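EGF family domain-containing protein (Toxoplasma gondii, PDB 4Z80) binds a peptide of the rhoptry neck protein RON2L1 and probably helps form the moving junction through which the parasite invades host cells. Local coordinates at residues Y45-R50 with H335-H340; I121-M126 with L292-Q297; D283-E288 with S326-Y331. All blocks are in the same frame, centred on the assembly; numbering follows the deposited sequence.

In the fold
The three contacts lie well apart, their centres about 21 to 25 Å from one another, yet each has at least one segment within residues 283-340. Interaction 1 spans the whole set, joining the central strand 43-51 of a three-stranded antiparallel sheet to the loop that follows strand 329-332. Interaction 3 belongs to a four-stranded antiparallel sheet, where strands 280-283 and 329-332 are neighbours; its 326-331 segment adjoins 335-340. Interaction 2 ties the loop after strand 289-291 to residues 121-126, remote in sequence. Its segments alternate with those of interaction 3, and Tyr331 packs on Leu292 and Gln297. N-terminal and middle parts of the chain are thus interwoven, not strung out in sequence order.

Interaction 1: residues Y45-R50 with H335-H340; sequences YRWTER and HTRPDH
Trp47, on the middle strand of a three-stranded antiparallel sheet, meets a type I beta turn, Arg337 to His340, that leads into helix 340-343. From CB the indole is set in the crowded position between the backbone N and the carbonyl carbon (chi1 69°), which carries its six-membered ring toward the turn. Pro338 is met first: CE3 comes near its CD, and CZ3 presses against its CG at 3.4 Å, two tips head-on. Beyond it, CH2 lies 4.0 Å from Asp339 OD2, which sits near the indole plane at its edge. CZ2 then runs past Arg337 NH2 at 4.1 Å, again at the ring edge, with the guanidinium turned 81° from the indole. Pro338 also touches Tyr45, its CG lying 3.8 Å from Tyr45 CB, while its CB makes an off-centre CH-pi contact with the tyrosine ring. Phe253 of helix 252-262 meets that ring edge-to-face. The polar groups beside the indole are held by each other: Arg337 grips Asp339 side-on, NE to OD1 at 2.7 Å and NH2 to the syn lone pair of OD2 at 3.0 Å. This salt bridge fixes both flat groups within the turn. Arg337 NH1 bonds to Asn24 O and also donates to a water at 2.9 Å, which in turn lies hydrogen-bonded to Glu49 OE1.

Interaction 2: residues I121-M126 with L292-Q297; sequences IHANVM and LGYHTQ
Apolar contact carries this buried meeting of two irregular loops, and no hydrogen bond passes directly between them. Its centre is a CH-pi interaction: the CG2 methyl of Ile121 stands over one face of the Tyr294 ring, 3.9 Å from the centroid and 24° off the normal. Ile121 CG2 is displaced toward the rim, nearest to Tyr294 CE2 at 3.6 Å. Ile121 holds CG2 beside its backbone N while CG1 takes the crowded position between N and the carbonyl carbon (chi1 65°), so the two branches diverge. One covers the tyrosine; the other ends in CD1, 4.0 Å from Gly293 CA, an approach that depends on Gly293 carrying no beta-carbon. Further along the same loop, Ala123 CB touches the phenol end of the ring, 3.9 Å from Tyr294 OH.

Polar contact is indirect. Tyr294 OH is hydrogen-bonded to Glu149 OE2, and the same oxygen accepts from His122 N, so one carboxylate oxygen links both loops and satisfies the buried hydroxyl. His122 ND1 is bonded to Val144 O. Within 292-297, Gln297 NE2 donates to His295 O at 3.2 Å, almost along the C=O axis.

Backbone bonds from Ile121 to Ala152 and from Gly293 to Phe151 bring both loops onto the same neighbouring segment. Two long loops joined in this way, one of them running on from the edge strand 289-291 of a small antiparallel sheet, are consistent with the loop-rich PAN-type domains of the apical membrane antigens.

Interaction 3: residues D283-E288 with S326-Y331; sequences DMSTGE and SSNMVY
Asp283 and Met329 form an antiparallel non-hydrogen-bonded pair between strands 280-283 and 329-332, with both side chains on one face of the sheet. Just past this pair the polypeptide turns back toward strand 289-291, and the carboxylate of Asp283 organises that turn. Its CG stands anti to the backbone N (chi1 -171°), and OD1 takes three donors. Ser285 N uses the anti lone pair at 2.9 Å from OD1, closing an Asx turn; Ser285 OG donates to Asp283 OD1 at 2.7 Å from above the carboxylate plane. The third donor comes across the contact: Asn328 ND2 reaches OD1 of Asp283 at 3.2 Å, also from above the plane, with the amide turned 72° to the carboxylate. Thr286 N adds a weak bond to the same oxygen.

The backbone groups are satisfied as well. Met284 N donates to Asn328 O at 2.8 Å in a nearly straight bond (170°) lying in the carbonyl plane, the main-chain link between the segments. Asp283 N is taken by Glu288 O, and Gly287 N by Asp283 O at 2.8 Å. Thr286 OG1 accepts from Glu288 N in an ST turn. In the other segment, Met329 N bonds to Ser326 O within a type I beta turn.

Methionine chains flank this network. Met284 CG packs 3.7 Å from Val330 CG2, while the bent chain of Met329 brings its SD into van der Waals proximity of Asp283 OD2, at 3.7 Å.

With several N-H and O-H groups directed at one oxygen, Asp283 is probably held as the carboxylate and its pKa lowered; its negative charge would fix both the hairpin turn and the Asn328 amide.

Interaction 1: residues Y45-R50 with H335-H340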
# COMPACT_ATOMS: atom_id res chain seq x y z
N TYR A 45 4.81 -15.42 12.42
CA TYR A 45 5.36 -14.90 11.18
C TYR A 45 6.88 -14.88 11.24
O TYR A 45 7.44 -14.56 12.28
CB TYR A 45 4.83 -13.49 10.92
CG TYR A 45 3.34 -13.45 10.75
CD1 TYR A 45 2.50 -13.34 11.85
CD2 TYR A 45 2.76 -13.53 9.49
CE1 TYR A 45 1.13 -13.31 11.70
CE2 TYR A 45 1.39 -13.50 9.33
CZ TYR A 45 0.58 -13.39 10.43
OH TYR A 45 -0.78 -13.36 10.28
N ARG A 46 7.52 -15.23 10.14
CA ARG A 46 8.97 -15.25 10.05
C ARG A 46 9.46 -14.38 8.90
O ARG A 46 8.93 -14.46 7.80
CB ARG A 46 9.47 -16.68 9.86
CG ARG A 46 8.99 -17.65 10.93
CD ARG A 46 9.89 -17.60 12.13
NE ARG A 46 11.11 -18.38 11.89
CZ ARG A 46 12.28 -18.14 12.46
NH1 ARG A 46 13.32 -18.91 12.17
NH2 ARG A 46 12.44 -17.12 13.30
N TRP A 47 10.48 -13.58 9.14
CA TRP A 47 11.01 -12.73 8.09
C TRP A 47 12.49 -12.41 8.24
O TRP A 47 13.11 -12.65 9.28
CB TRP A 47 10.19 -11.43 8.01
CG TRP A 47 10.33 -10.45 9.17
CD1 TRP A 47 11.23 -9.42 9.28
CD2 TRP A 47 9.52 -10.40 10.35
NE1 TRP A 47 11.02 -8.74 10.46
CE2 TRP A 47 9.98 -9.32 11.13
CE3 TRP A 47 8.44 -11.16 10.83
CZ2 TRP A 47 9.42 -8.99 12.36
CZ3 TRP A 47 7.88 -10.83 12.05
CH2 TRP A 47 8.37 -9.75 12.80
N THR A 48 13.05 -11.90 7.14
CA THR A 48 14.40 -11.37 7.10
C THR A 48 14.34 -9.87 6.91
O THR A 48 13.58 -9.37 6.09
CB THR A 48 15.22 -12.00 5.95
OG1 THR A 48 15.52 -13.37 6.28
CG2 THR A 48 16.52 -11.24 5.71
N GLU A 49 15.16 -9.16 7.66
CA GLU A 49 15.29 -7.72 7.52
C GLU A 49 16.49 -7.42 6.63
O GLU A 49 17.63 -7.67 7.02
CB GLU A 49 15.43 -7.07 8.89
CG GLU A 49 15.63 -5.59 8.89
CD GLU A 49 15.80 -5.05 10.29
OE1 GLU A 49 14.97 -5.40 11.17
OE2 GLU A 49 16.78 -4.30 10.52
N ARG A 50 16.23 -6.91 5.43
CA ARG A 50 17.29 -6.66 4.45
C ARG A 50 18.03 -5.37 4.75
O ARG A 50 19.26 -5.28 4.60
CB ARG A 50 16.71 -6.61 3.04
CG ARG A 50 16.04 -7.90 2.63
CD ARG A 50 16.01 -8.09 1.12
NE ARG A 50 15.24 -7.05 0.44
CZ ARG A 50 15.05 -7.01 -0.87
NH1 ARG A 50 14.34 -6.02 -1.41
NH2 ARG A 50 15.55 -7.97 -1.64
N HIS A 335 4.95 -5.89 2.59
CA HIS A 335 5.81 -6.39 3.65
C HIS A 335 5.66 -5.55 4.92
O HIS A 335 6.62 -4.98 5.45
CB HIS A 335 7.27 -6.40 3.17
CG HIS A 335 7.52 -7.36 2.04
ND1 HIS A 335 7.69 -6.95 0.73
CD2 HIS A 335 7.65 -8.71 2.03
CE1 HIS A 335 7.90 -8.01 -0.03
NE2 HIS A 335 7.88 -9.09 0.73
N THR A 336 4.43 -5.48 5.41
CA THR A 336 4.14 -4.81 6.67
C THR A 336 4.49 -5.74 7.83
O THR A 336 4.18 -6.93 7.77
CB THR A 336 2.67 -4.39 6.72
OG1 THR A 336 2.42 -3.40 5.70
CG2 THR A 336 2.28 -3.82 8.07
N ARG A 337 5.11 -5.21 8.88
CA ARG A 337 5.55 -6.06 9.99
C ARG A 337 4.35 -6.36 10.90
O ARG A 337 3.53 -5.48 11.18
CB ARG A 337 6.72 -5.42 10.76
CG ARG A 337 6.51 -4.02 11.34
CD ARG A 337 7.81 -3.45 11.90
NE ARG A 337 8.40 -4.38 12.88
CZ ARG A 337 9.69 -4.47 13.19
NH1 ARG A 337 10.59 -3.67 12.62
NH2 ARG A 337 10.08 -5.36 14.08
N PRO A 338 4.23 -7.62 11.33
CA PRO A 338 3.04 -8.05 12.07
C PRO A 338 3.01 -7.52 13.50
O PRO A 338 1.96 -7.57 14.15
CB PRO A 338 3.16 -9.58 12.05
CG PRO A 338 4.59 -9.85 11.91
CD PRO A 338 5.13 -8.74 11.04
N ASP A 339 4.14 -7.00 13.96
CA ASP A 339 4.25 -6.40 15.29
C ASP A 339 4.17 -4.87 15.19
O ASP A 339 4.67 -4.16 16.06
CB ASP A 339 5.56 -6.82 15.97
CG ASP A 339 6.78 -6.59 15.10
OD1 ASP A 339 6.62 -6.09 13.97
OD2 ASP A 339 7.90 -6.90 15.54
N HIS A 340 3.51 -4.35 14.16
CA HIS A 340 3.57 -2.91 13.90
C HIS A 340 2.95 -2.07 15.02
O HIS A 340 3.37 -0.94 15.25
CB HIS A 340 2.92 -2.57 12.54
CG HIS A 340 1.43 -2.76 12.51
ND1 HIS A 340 0.54 -1.75 12.80
CD2 HIS A 340 0.69 -3.85 12.23
CE1 HIS A 340 -0.69 -2.21 12.68
NE2 HIS A 340 -0.63 -3.48 12.34
O HOH W 1 13.48 -3.62 13.16

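Interaction 2: residues I121-M126 with L292-Q297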
# COMPACT_ATOMS: atom_id res chain seq x y z
N ILE A 121 -5.73 1.06 -12.90
CA ILE A 121 -4.61 1.33 -13.79
C ILE A 121 -4.92 1.00 -15.24
O ILE A 121 -5.89 0.29 -15.54
CB ILE A 121 -3.35 0.55 -13.34
CG1 ILE A 121 -3.56 -0.98 -13.49
CG2 ILE A 121 -2.98 0.91 -11.91
CD1 ILE A 121 -2.32 -1.82 -13.16
N HIS A 122 -4.08 1.52 -16.13
CA HIS A 122 -4.10 1.18 -17.54
C HIS A 122 -2.69 0.74 -17.93
O HIS A 122 -1.96 1.48 -18.58
CB HIS A 122 -4.56 2.36 -18.40
CG HIS A 122 -4.75 2.03 -19.84
ND1 HIS A 122 -5.98 2.09 -20.46
CD2 HIS A 122 -3.88 1.59 -20.79
CE1 HIS A 122 -5.86 1.72 -21.72
NE2 HIS A 122 -4.60 1.41 -21.95
N ALA A 123 -2.30 -0.46 -17.51
CA ALA A 123 -0.94 -0.94 -17.77
C ALA A 123 -0.83 -1.77 -19.05
O ALA A 123 0.20 -2.41 -19.28
CB ALA A 123 -0.43 -1.74 -16.57
N ASN A 124 -1.87 -1.76 -19.88
CA ASN A 124 -1.89 -2.49 -21.15
C ASN A 124 -1.76 -4.00 -20.92
O ASN A 124 -0.89 -4.67 -21.49
CB ASN A 124 -0.78 -1.98 -22.08
CG ASN A 124 -0.93 -0.50 -22.41
OD1 ASN A 124 -2.00 -0.06 -22.83
ND2 ASN A 124 0.13 0.26 -22.19
N VAL A 125 -2.65 -4.51 -20.07
CA VAL A 125 -2.66 -5.91 -19.67
C VAL A 125 -3.94 -6.63 -20.10
O VAL A 125 -3.87 -7.74 -20.61
CB VAL A 125 -2.51 -6.04 -18.14
CG1 VAL A 125 -2.67 -7.49 -17.67
CG2 VAL A 125 -1.15 -5.49 -17.70
N MET A 126 -5.10 -5.99 -19.89
CA MET A 126 -6.40 -6.64 -20.10
C MET A 126 -7.02 -6.23 -21.43
O MET A 126 -7.12 -5.05 -21.73
CB MET A 126 -7.37 -6.28 -18.96
CG MET A 126 -6.88 -6.63 -17.56
SD MET A 126 -6.54 -8.40 -17.38
CE MET A 126 -6.10 -8.48 -15.63
N LEU A 292 -2.99 -1.63 -4.95
CA LEU A 292 -2.51 -0.70 -5.96
C LEU A 292 -1.69 -1.46 -6.99
O LEU A 292 -0.94 -2.38 -6.65
CB LEU A 292 -1.68 0.41 -5.34
CG LEU A 292 -2.35 1.24 -4.23
CD1 LEU A 292 -1.36 2.25 -3.66
CD2 LEU A 292 -3.59 1.94 -4.74
N GLY A 293 -1.81 -1.07 -8.25
CA GLY A 293 -1.13 -1.77 -9.32
C GLY A 293 0.30 -1.31 -9.56
O GLY A 293 1.06 -1.97 -10.26
N TYR A 294 0.65 -0.18 -8.97
CA TYR A 294 1.94 0.46 -9.18
C TYR A 294 2.69 0.67 -7.87
O TYR A 294 2.09 1.04 -6.85
CB TYR A 294 1.76 1.81 -9.87
CG TYR A 294 1.22 1.80 -11.28
CD1 TYR A 294 1.62 0.84 -12.20
CD2 TYR A 294 0.32 2.77 -11.70
CE1 TYR A 294 1.14 0.85 -13.51
CE2 TYR A 294 -0.16 2.81 -13.00
CZ TYR A 294 0.25 1.84 -13.90
OH TYR A 294 -0.23 1.86 -15.21
N HIS A 295 4.00 0.46 -7.92
CA HIS A 295 4.89 0.69 -6.78
C HIS A 295 5.34 2.14 -6.68
O HIS A 295 5.73 2.60 -5.60
CB HIS A 295 6.13 -0.20 -6.88
CG HIS A 295 5.82 -1.66 -6.82
ND1 HIS A 295 5.56 -2.32 -5.64
CD2 HIS A 295 5.73 -2.59 -7.80
CE1 HIS A 295 5.33 -3.59 -5.89
NE2 HIS A 295 5.43 -3.78 -7.20
N THR A 296 5.29 2.85 -7.80
CA THR A 296 5.71 4.25 -7.85
C THR A 296 4.95 5.07 -6.81
O THR A 296 3.73 4.95 -6.70
CB THR A 296 5.47 4.85 -9.26
OG1 THR A 296 6.26 4.15 -10.23
CG2 THR A 296 5.85 6.31 -9.30
N GLN A 297 5.66 5.91 -6.07
CA GLN A 297 5.02 6.81 -5.12
C GLN A 297 5.19 8.29 -5.48
O GLN A 297 4.42 9.13 -5.03
CB GLN A 297 5.57 6.54 -3.72
CG GLN A 297 5.07 5.22 -3.14
CD GLN A 297 6.10 4.56 -2.25
OE1 GLN A 297 6.36 5.02 -1.14
NE2 GLN A 297 6.73 3.51 -2.75

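Interaction 3: residues D283-E288 with S326-Y331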
# COMPACT_ATOMS: atom_id res chain seq x y z
N ASP A 283 -8.68 1.72 4.33
CA ASP A 283 -9.55 2.77 4.84
C ASP A 283 -10.02 2.38 6.25
O ASP A 283 -10.79 1.43 6.40
CB ASP A 283 -10.72 2.98 3.88
CG ASP A 283 -11.57 4.19 4.22
OD1 ASP A 283 -11.70 4.53 5.41
OD2 ASP A 283 -12.12 4.80 3.28
N MET A 284 -9.53 3.10 7.26
CA MET A 284 -9.83 2.78 8.66
C MET A 284 -11.31 2.90 8.97
O MET A 284 -11.80 2.26 9.89
CB MET A 284 -9.06 3.70 9.61
CG MET A 284 -7.55 3.62 9.52
SD MET A 284 -6.83 2.11 10.18
CE MET A 284 -7.21 2.29 11.93
N SER A 285 -12.02 3.74 8.22
CA SER A 285 -13.41 4.01 8.54
C SER A 285 -14.34 2.96 7.93
O SER A 285 -15.35 2.61 8.54
CB SER A 285 -13.81 5.42 8.09
OG SER A 285 -13.81 5.53 6.69
N THR A 286 -14.00 2.44 6.75
CA THR A 286 -14.88 1.51 6.05
C THR A 286 -14.37 0.07 6.05
O THR A 286 -15.13 -0.86 5.74
CB THR A 286 -15.08 1.93 4.59
OG1 THR A 286 -13.84 1.80 3.88
CG2 THR A 286 -15.56 3.38 4.51
N GLY A 287 -13.10 -0.12 6.36
CA GLY A 287 -12.47 -1.43 6.30
C GLY A 287 -12.06 -1.85 4.90
O GLY A 287 -11.58 -2.97 4.71
N GLU A 288 -12.21 -0.98 3.91
CA GLU A 288 -11.85 -1.36 2.55
C GLU A 288 -10.33 -1.50 2.39
O GLU A 288 -9.56 -0.61 2.78
CB GLU A 288 -12.38 -0.35 1.54
CG GLU A 288 -12.03 -0.75 0.11
CD GLU A 288 -12.79 0.04 -0.93
OE1 GLU A 288 -13.33 1.11 -0.60
OE2 GLU A 288 -12.85 -0.43 -2.09
N SER A 326 -7.38 13.18 4.81
CA SER A 326 -6.90 11.86 4.42
C SER A 326 -6.57 10.96 5.62
O SER A 326 -6.03 9.88 5.44
CB SER A 326 -5.67 11.99 3.50
OG SER A 326 -4.50 12.33 4.20
N SER A 327 -6.90 11.39 6.83
CA SER A 327 -6.44 10.70 8.03
C SER A 327 -7.08 9.34 8.27
O SER A 327 -6.66 8.62 9.18
CB SER A 327 -6.66 11.57 9.26
OG SER A 327 -5.90 12.76 9.18
N ASN A 328 -8.09 8.99 7.48
CA ASN A 328 -8.67 7.65 7.54
C ASN A 328 -7.94 6.65 6.65
O ASN A 328 -8.15 5.44 6.76
CB ASN A 328 -10.14 7.71 7.13
CG ASN A 328 -10.34 8.29 5.73
OD1 ASN A 328 -9.76 9.32 5.37
ND2 ASN A 328 -11.18 7.63 4.93
N MET A 329 -7.08 7.15 5.76
CA MET A 329 -6.39 6.31 4.79
C MET A 329 -5.03 5.89 5.30
O MET A 329 -4.39 6.60 6.07
CB MET A 329 -6.23 7.05 3.46
CG MET A 329 -7.54 7.48 2.81
SD MET A 329 -8.76 6.14 2.67
CE MET A 329 -7.83 4.92 1.75
N VAL A 330 -4.60 4.70 4.86
CA VAL A 330 -3.33 4.13 5.25
C VAL A 330 -2.65 3.53 4.04
O VAL A 330 -3.24 2.71 3.34
CB VAL A 330 -3.49 3.03 6.33
CG1 VAL A 330 -2.18 2.74 7.00
CG2 VAL A 330 -4.55 3.40 7.36
N TYR A 331 -1.41 3.95 3.78
CA TYR A 331 -0.58 3.36 2.74
C TYR A 331 0.18 2.19 3.35
O TYR A 331 0.95 2.36 4.29
CB TYR A 331 0.37 4.40 2.15
CG TYR A 331 1.15 3.93 0.93
CD1 TYR A 331 2.38 3.28 1.08
CD2 TYR A 331 0.66 4.12 -0.35
CE1 TYR A 331 3.09 2.83 -0.04
CE2 TYR A 331 1.37 3.68 -1.47
CZ TYR A 331 2.58 3.04 -1.30
OH TYR A 331 3.27 2.60 -2.42